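Berberine bridge enzyme-like 28 (Arabidopsis thaliana, PDB 5D79) is a secreted plant flavoprotein of the berberine bridge enzyme family that binds FAD, probably acts as an oxidoreductase, and is involved in adaptation to salt stress. Local coordinates at residues Gly154-Tyr157 / Tyr158-Lys162; Ser335-Glu338 / Ser339-Trp342. All blocks are in the same frame, centred on the assembly; numbering follows the deposited sequence.

Contact 1: Gly154-Tyr157 / Tyr158-Lys162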
ATOM      1  N   GLY A 154       1.054  -4.039  11.194  1.00 14.72           N
ATOM      2  CA  GLY A 154       1.268  -3.825  12.612  1.00 18.41           C
ATOM      3  C   GLY A 154       1.343  -5.099  13.442  1.00 19.52           C
ATOM      4  O   GLY A 154       2.194  -5.224  14.326  1.00 15.46           O
ATOM      5  N   GLU A 155       0.457  -6.051  13.168  1.00 19.41           N
ATOM      6  CA  GLU A 155       0.462  -7.314  13.899  1.00 21.02           C
ATOM      7  C   GLU A 155       1.757  -8.071  13.602  1.00 19.55           C
ATOM      8  O   GLU A 155       2.378  -8.651  14.505  1.00 18.68           O
ATOM      9  CB  GLU A 155      -0.771  -8.163  13.540  1.00 21.59           C
ATOM     10  CG  GLU A 155      -2.089  -7.626  14.106  1.00 24.73           C
ATOM     11  CD  GLU A 155      -3.342  -8.133  13.369  1.00 24.74           C
ATOM     12  OE1 GLU A 155      -3.221  -8.866  12.359  1.00 19.31           O
ATOM     13  OE2 GLU A 155      -4.457  -7.778  13.810  1.00 27.51           O
ATOM     14  N   LEU A 156       2.165  -8.056  12.336  1.00 18.48           N
ATOM     15  CA  LEU A 156       3.395  -8.717  11.931  1.00 21.53           C
ATOM     16  C   LEU A 156       4.599  -8.087  12.638  1.00 23.80           C
ATOM     17  O   LEU A 156       5.446  -8.787  13.219  1.00 23.62           O
ATOM     18  CB  LEU A 156       3.569  -8.646  10.416  1.00 18.30           C
ATOM     19  CG  LEU A 156       4.929  -9.143   9.944  1.00 13.98           C
ATOM     20  CD1 LEU A 156       5.072 -10.625  10.247  1.00 16.37           C
ATOM     21  CD2 LEU A 156       5.108  -8.860   8.465  1.00 14.81           C
ATOM     22  N   TYR A 157       4.663  -6.762  12.580  1.00 19.19           N
ATOM     23  CA  TYR A 157       5.694  -6.010  13.269  1.00 18.64           C
ATOM     24  C   TYR A 157       5.776  -6.409  14.736  1.00 19.85           C
ATOM     25  O   TYR A 157       6.864  -6.643  15.275  1.00 22.57           O
ATOM     26  CB  TYR A 157       5.419  -4.514  13.153  1.00 16.44           C
ATOM     27  CG  TYR A 157       5.677  -3.964  11.783  1.00 17.06           C
ATOM     28  CD1 TYR A 157       6.447  -4.665  10.872  1.00 19.81           C
ATOM     29  CD2 TYR A 157       5.152  -2.735  11.392  1.00 15.02           C
ATOM     30  CE1 TYR A 157       6.690  -4.154   9.603  1.00 19.33           C
ATOM     31  CE2 TYR A 157       5.397  -2.214  10.128  1.00 11.44           C
ATOM     32  CZ  TYR A 157       6.168  -2.930   9.248  1.00 12.47           C
ATOM     33  OH  TYR A 157       6.420  -2.435   7.999  1.00 17.53           O
ATOM     34  N   TYR A 158       4.612  -6.493  15.370  1.00 16.95           N
ATOM     35  CA  TYR A 158       4.521  -6.770  16.797  1.00 18.69           C
ATOM     36  C   TYR A 158       5.080  -8.141  17.118  1.00 19.11           C
ATOM     37  O   TYR A 158       5.780  -8.323  18.106  1.00 19.83           O
ATOM     38  CB  TYR A 158       3.073  -6.670  17.267  1.00 17.35           C
ATOM     39  CG  TYR A 158       2.893  -6.855  18.747  1.00 20.25           C
ATOM     40  CD1 TYR A 158       3.319  -5.879  19.648  1.00 20.96           C
ATOM     41  CD2 TYR A 158       2.278  -7.996  19.252  1.00 18.56           C
ATOM     42  CE1 TYR A 158       3.140  -6.041  21.013  1.00 20.36           C
ATOM     43  CE2 TYR A 158       2.095  -8.166  20.612  1.00 20.76           C
ATOM     44  CZ  TYR A 158       2.526  -7.189  21.488  1.00 21.39           C
ATOM     45  OH  TYR A 158       2.340  -7.370  22.839  1.00 20.59           O
ATOM     46  N   GLU A 159       4.772  -9.105  16.261  1.00 21.40           N
ATOM     47  CA  GLU A 159       5.182 -10.483  16.486  1.00 22.63           C
ATOM     48  C   GLU A 159       6.712 -10.598  16.407  1.00 19.66           C
ATOM     49  O   GLU A 159       7.356 -11.173  17.287  1.00 18.25           O
ATOM     50  CB  GLU A 159       4.467 -11.391  15.475  1.00 19.73           C
ATOM     51  CG  GLU A 159       4.643 -12.890  15.675  1.00 23.92           C
ATOM     52  CD  GLU A 159       4.220 -13.398  17.048  1.00 28.06           C
ATOM     53  OE1 GLU A 159       3.232 -12.879  17.645  1.00 25.22           O
ATOM     54  OE2 GLU A 159       4.901 -14.340  17.516  1.00 27.20           O
ATOM     55  N   ILE A 160       7.279 -10.016  15.355  1.00 22.09           N
ATOM     56  CA  ILE A 160       8.722  -9.876  15.214  1.00 18.64           C
ATOM     57  C   ILE A 160       9.363  -9.112  16.378  1.00 21.29           C
ATOM     58  O   ILE A 160      10.200  -9.652  17.097  1.00 20.42           O
ATOM     59  CB  ILE A 160       9.071  -9.146  13.924  1.00 17.22           C
ATOM     60  CG1 ILE A 160       8.494  -9.888  12.718  1.00 19.13           C
ATOM     61  CG2 ILE A 160      10.570  -8.990  13.814  1.00 15.13           C
ATOM     62  CD1 ILE A 160       8.600  -9.119  11.420  1.00 17.05           C
ATOM     63  N   GLY A 161       8.958  -7.859  16.561  1.00 15.83           N
ATOM     64  CA  GLY A 161       9.614  -6.970  17.498  1.00 15.87           C
ATOM     65  C   GLY A 161       9.601  -7.410  18.946  1.00 21.24           C
ATOM     66  O   GLY A 161      10.550  -7.142  19.678  1.00 19.32           O
ATOM     67  N   LYS A 162       8.525  -8.079  19.363  1.00 24.29           N
ATOM     68  CA  LYS A 162       8.398  -8.608  20.728  1.00 23.50           C
ATOM     69  C   LYS A 162       9.268  -9.846  20.965  1.00 26.29           C
ATOM     70  O   LYS A 162       9.556 -10.187  22.110  1.00 20.52           O
ATOM     71  CB  LYS A 162       6.941  -8.959  21.032  1.00 23.43           C
ATOM     72  CG  LYS A 162       6.033  -7.772  21.173  1.00 18.78           C
ATOM     73  CD  LYS A 162       6.130  -7.199  22.562  1.00 19.40           C
ATOM     74  CE  LYS A 162       5.635  -8.201  23.599  1.00 20.75           C
ATOM     75  NZ  LYS A 162       5.703  -7.643  24.971  1.00 21.45           N
TER
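Gly-154 O takes the N-H of Tyr-158 at 2.9 Å, the first of four i to i+4 bonds that join residues 154-157 to 158-161 in helix 153-163. Glu-155 O receives Glu-159 N in the same way, at 3.0 Å. The Glu-155 carboxylate turns elsewhere: OE1 accepts from Thr-152 N and OE2 forms a salt bridge with Arg-358. Leu-156 O meets Ile-160 N almost straight, with an angle of 175° at the hydrogen. Its side chain also joins Ile-160: Leu-156 CG lies 4.0 Å from Ile-160 CD1. Ile-160 can reach it because CG1 stands beside its own backbone N (chi1 -58°), and this places CG1 3.3 Å from Leu-156 O. Tyr-157 O binds Gly-161 N at 2.7 Å, the shortest of the four bonds. The Tyr-157 ring points off the helix, and its OH is hydrogen-bonded to Gly-172 O, with the FAD about 9 Å from the side chain. Within the second half, Lys-162 CG sits over one face of the Tyr-158 ring, offset toward the rim. The helix belongs to the FAD-binding PCMH-type domain: Leu-156 and Ile-160 pack on Phe-169, Glu-155, Glu-159 and Ile-160 touch strand 136-139, and Tyr-157 faces helix 336-343.

Contact 2: Ser335-Glu338 / Ser339-Trp342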
ATOM      1  N   SER A 335      15.472   0.914  19.065  1.00 21.12           N
ATOM      2  CA  SER A 335      15.406  -0.340  18.309  1.00 20.71           C
ATOM      3  C   SER A 335      14.601  -0.134  17.019  1.00 18.71           C
ATOM      4  O   SER A 335      13.910   0.866  16.873  1.00 16.88           O
ATOM      5  CB  SER A 335      14.795  -1.451  19.161  1.00 18.76           C
ATOM      6  OG  SER A 335      13.419  -1.206  19.384  1.00 18.00           O
ATOM      7  N   TRP A 336      14.695  -1.063  16.077  1.00 16.65           N
ATOM      8  CA  TRP A 336      13.932  -0.901  14.850  1.00 15.05           C
ATOM      9  C   TRP A 336      12.438  -0.945  15.152  1.00 14.74           C
ATOM     10  O   TRP A 336      11.670  -0.152  14.620  1.00 17.87           O
ATOM     11  CB  TRP A 336      14.302  -1.962  13.808  1.00 16.81           C
ATOM     12  CG  TRP A 336      13.283  -2.052  12.735  1.00 16.20           C
ATOM     13  CD1 TRP A 336      13.173  -1.258  11.624  1.00 11.33           C
ATOM     14  CD2 TRP A 336      12.186  -2.973  12.685  1.00 18.97           C
ATOM     15  NE1 TRP A 336      12.075  -1.632  10.886  1.00 12.65           N
ATOM     16  CE2 TRP A 336      11.448  -2.678  11.516  1.00 15.90           C
ATOM     17  CE3 TRP A 336      11.750  -4.016  13.522  1.00 14.63           C
ATOM     18  CZ2 TRP A 336      10.305  -3.394  11.156  1.00 16.51           C
ATOM     19  CZ3 TRP A 336      10.614  -4.722  13.163  1.00 17.33           C
ATOM     20  CH2 TRP A 336       9.903  -4.409  11.990  1.00 17.19           C
ATOM     21  N   ILE A 337      12.023  -1.855  16.020  1.00 14.48           N
ATOM     22  CA  ILE A 337      10.613  -1.960  16.319  1.00 13.26           C
ATOM     23  C   ILE A 337      10.128  -0.666  16.986  1.00 22.79           C
ATOM     24  O   ILE A 337       8.986  -0.253  16.795  1.00 22.86           O
ATOM     25  CB  ILE A 337      10.295  -3.203  17.212  1.00 21.18           C
ATOM     26  CG1 ILE A 337       8.779  -3.374  17.376  1.00 19.59           C
ATOM     27  CG2 ILE A 337      10.989  -3.125  18.580  1.00 23.64           C
ATOM     28  CD1 ILE A 337       8.047  -3.546  16.049  1.00 18.24           C
ATOM     29  N   GLU A 338      10.989  -0.007  17.752  1.00 20.63           N
ATOM     30  CA  GLU A 338      10.596   1.258  18.356  1.00 18.75           C
ATOM     31  C   GLU A 338      10.489   2.346  17.282  1.00 19.72           C
ATOM     32  O   GLU A 338       9.677   3.270  17.397  1.00 17.51           O
ATOM     33  CB  GLU A 338      11.575   1.654  19.464  1.00 20.36           C
ATOM     34  CG  GLU A 338      11.357   0.869  20.756  1.00 22.78           C
ATOM     35  CD  GLU A 338      12.357   1.212  21.850  1.00 31.07           C
ATOM     36  OE1 GLU A 338      13.535   1.487  21.538  1.00 32.02           O
ATOM     37  OE2 GLU A 338      11.961   1.203  23.032  1.00 34.27           O
ATOM     38  N   SER A 339      11.287   2.216  16.224  1.00 20.07           N
ATOM     39  CA  SER A 339      11.260   3.175  15.117  1.00 19.54           C
ATOM     40  C   SER A 339       9.961   3.040  14.311  1.00 20.04           C
ATOM     41  O   SER A 339       9.513   3.996  13.679  1.00 20.98           O
ATOM     42  CB  SER A 339      12.472   2.990  14.206  1.00 14.47           C
ATOM     43  OG  SER A 339      12.280   1.911  13.314  1.00 15.84           O
ATOM     44  N   VAL A 340       9.366   1.851  14.344  1.00 17.82           N
ATOM     45  CA  VAL A 340       8.047   1.623  13.756  1.00 17.10           C
ATOM     46  C   VAL A 340       6.976   2.475  14.462  1.00 16.06           C
ATOM     47  O   VAL A 340       6.164   3.135  13.818  1.00 16.96           O
ATOM     48  CB  VAL A 340       7.654   0.112  13.822  1.00 14.85           C
ATOM     49  CG1 VAL A 340       6.208  -0.094  13.418  1.00 11.84           C
ATOM     50  CG2 VAL A 340       8.584  -0.737  12.955  1.00 16.60           C
ATOM     51  N   LEU A 341       6.971   2.460  15.788  1.00 15.63           N
ATOM     52  CA  LEU A 341       6.048   3.305  16.535  1.00 18.25           C
ATOM     53  C   LEU A 341       6.342   4.763  16.231  1.00 18.96           C
ATOM     54  O   LEU A 341       5.447   5.596  16.152  1.00 15.64           O
ATOM     55  CB  LEU A 341       6.155   3.058  18.046  1.00 17.95           C
ATOM     56  CG  LEU A 341       5.369   1.918  18.692  1.00 23.19           C
ATOM     57  CD1 LEU A 341       5.897   0.594  18.228  1.00 27.02           C
ATOM     58  CD2 LEU A 341       5.482   2.009  20.190  1.00 26.50           C
ATOM     59  N   TRP A 342       7.621   5.061  16.072  1.00 17.82           N
ATOM     60  CA  TRP A 342       8.055   6.419  15.840  1.00 15.24           C
ATOM     61  C   TRP A 342       7.434   6.930  14.554  1.00 16.22           C
ATOM     62  O   TRP A 342       6.751   7.947  14.540  1.00 16.78           O
ATOM     63  CB  TRP A 342       9.578   6.470  15.776  1.00 15.55           C
ATOM     64  CG  TRP A 342      10.188   7.829  15.907  1.00 17.19           C
ATOM     65  CD1 TRP A 342      10.482   8.503  17.072  1.00 17.76           C
ATOM     66  CD2 TRP A 342      10.618   8.670  14.841  1.00 13.73           C
ATOM     67  NE1 TRP A 342      11.058   9.715  16.780  1.00 15.83           N
ATOM     68  CE2 TRP A 342      11.155   9.840  15.419  1.00 15.74           C
ATOM     69  CE3 TRP A 342      10.599   8.551  13.448  1.00 15.91           C
ATOM     70  CZ2 TRP A 342      11.666  10.884  14.648  1.00 19.31           C
ATOM     71  CZ3 TRP A 342      11.105   9.590  12.683  1.00 14.63           C
ATOM     72  CH2 TRP A 342      11.634  10.739  13.284  1.00 14.25           C
TER
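Trp-336 and Val-340 meet one turn apart at the start of helix 336-343, a short helix that a capping box opens just after edge strand 331-334 of the seven-stranded antiparallel sheet. Ser-335 is the N-cap. Its OG accepts from Glu-338 N at 3.2 Å. In return, Glu-338 OE1 takes Ser-335 N in a nearly straight bond of 177°, met on the anti side of the carboxylate. This pairing satisfies two backbone N-H groups at the helix start. Trp-336 has CG anti to its backbone N (chi1 164°), which lays the indole alongside the next turn. Val-340 CG2 then stands over one face of the six-membered ring, 3.9 Å from its centroid, as a CH-pi contact. The closest ring atom is Trp-336 CZ2, 3.6 Å from Val-340 CG2. The same methyl also touches Ile-337, with Val-340 CG2 4.2 Å from Ile-337 CD1. The indole also packs against Leu-191 and meets Tyr-157 edge-to-face. An alanine here would remove the indole, and Val-340 CG2 would probably lose its aromatic face and Tyr-157 its ring partner. Ser-339 lies on the sheet side, touching Ile-253, Val-255 and Leu-305. Further along, Trp-342 N closes on Glu-338 O. The Trp-336 carbonyl carries two main donors. Val-340 N reaches Trp-336 O at 3.1 Å, in the carbonyl plane. Ser-339 OG, held between its own N and carbonyl carbon (chi1 80°), donates to a lone pair of Trp-336 O in a short bond, 2.5 Å.

Both contacts are mostly buried; their two helices pack on each other, and the centres of the contacts are about 11 Å apart. Tyr-157 of contact 1 is the main bridge. Tyr-157 CD2 lies 3.5 Å from Val-340 CG1 of contact 2, and Tyr-157 O lies 3.4 Å from Ile-337 CD1. Gly-161 CA also packs against Ile-337 CG1. Contact 1 belongs to the FAD-binding domain and is more exposed at Glu-155, Tyr-158, Glu-159 and Lys-162. Contact 2 rests on the seven-stranded sheet, with Glu-338 exposed, Trp-342 partly so and the rest buried. Contact 1 runs through nearly all of helix 153-163 with regular i to i+4 backbone bonds, whereas contact 2 opens a helix with side-chain caps and a serine-to-carbonyl bond.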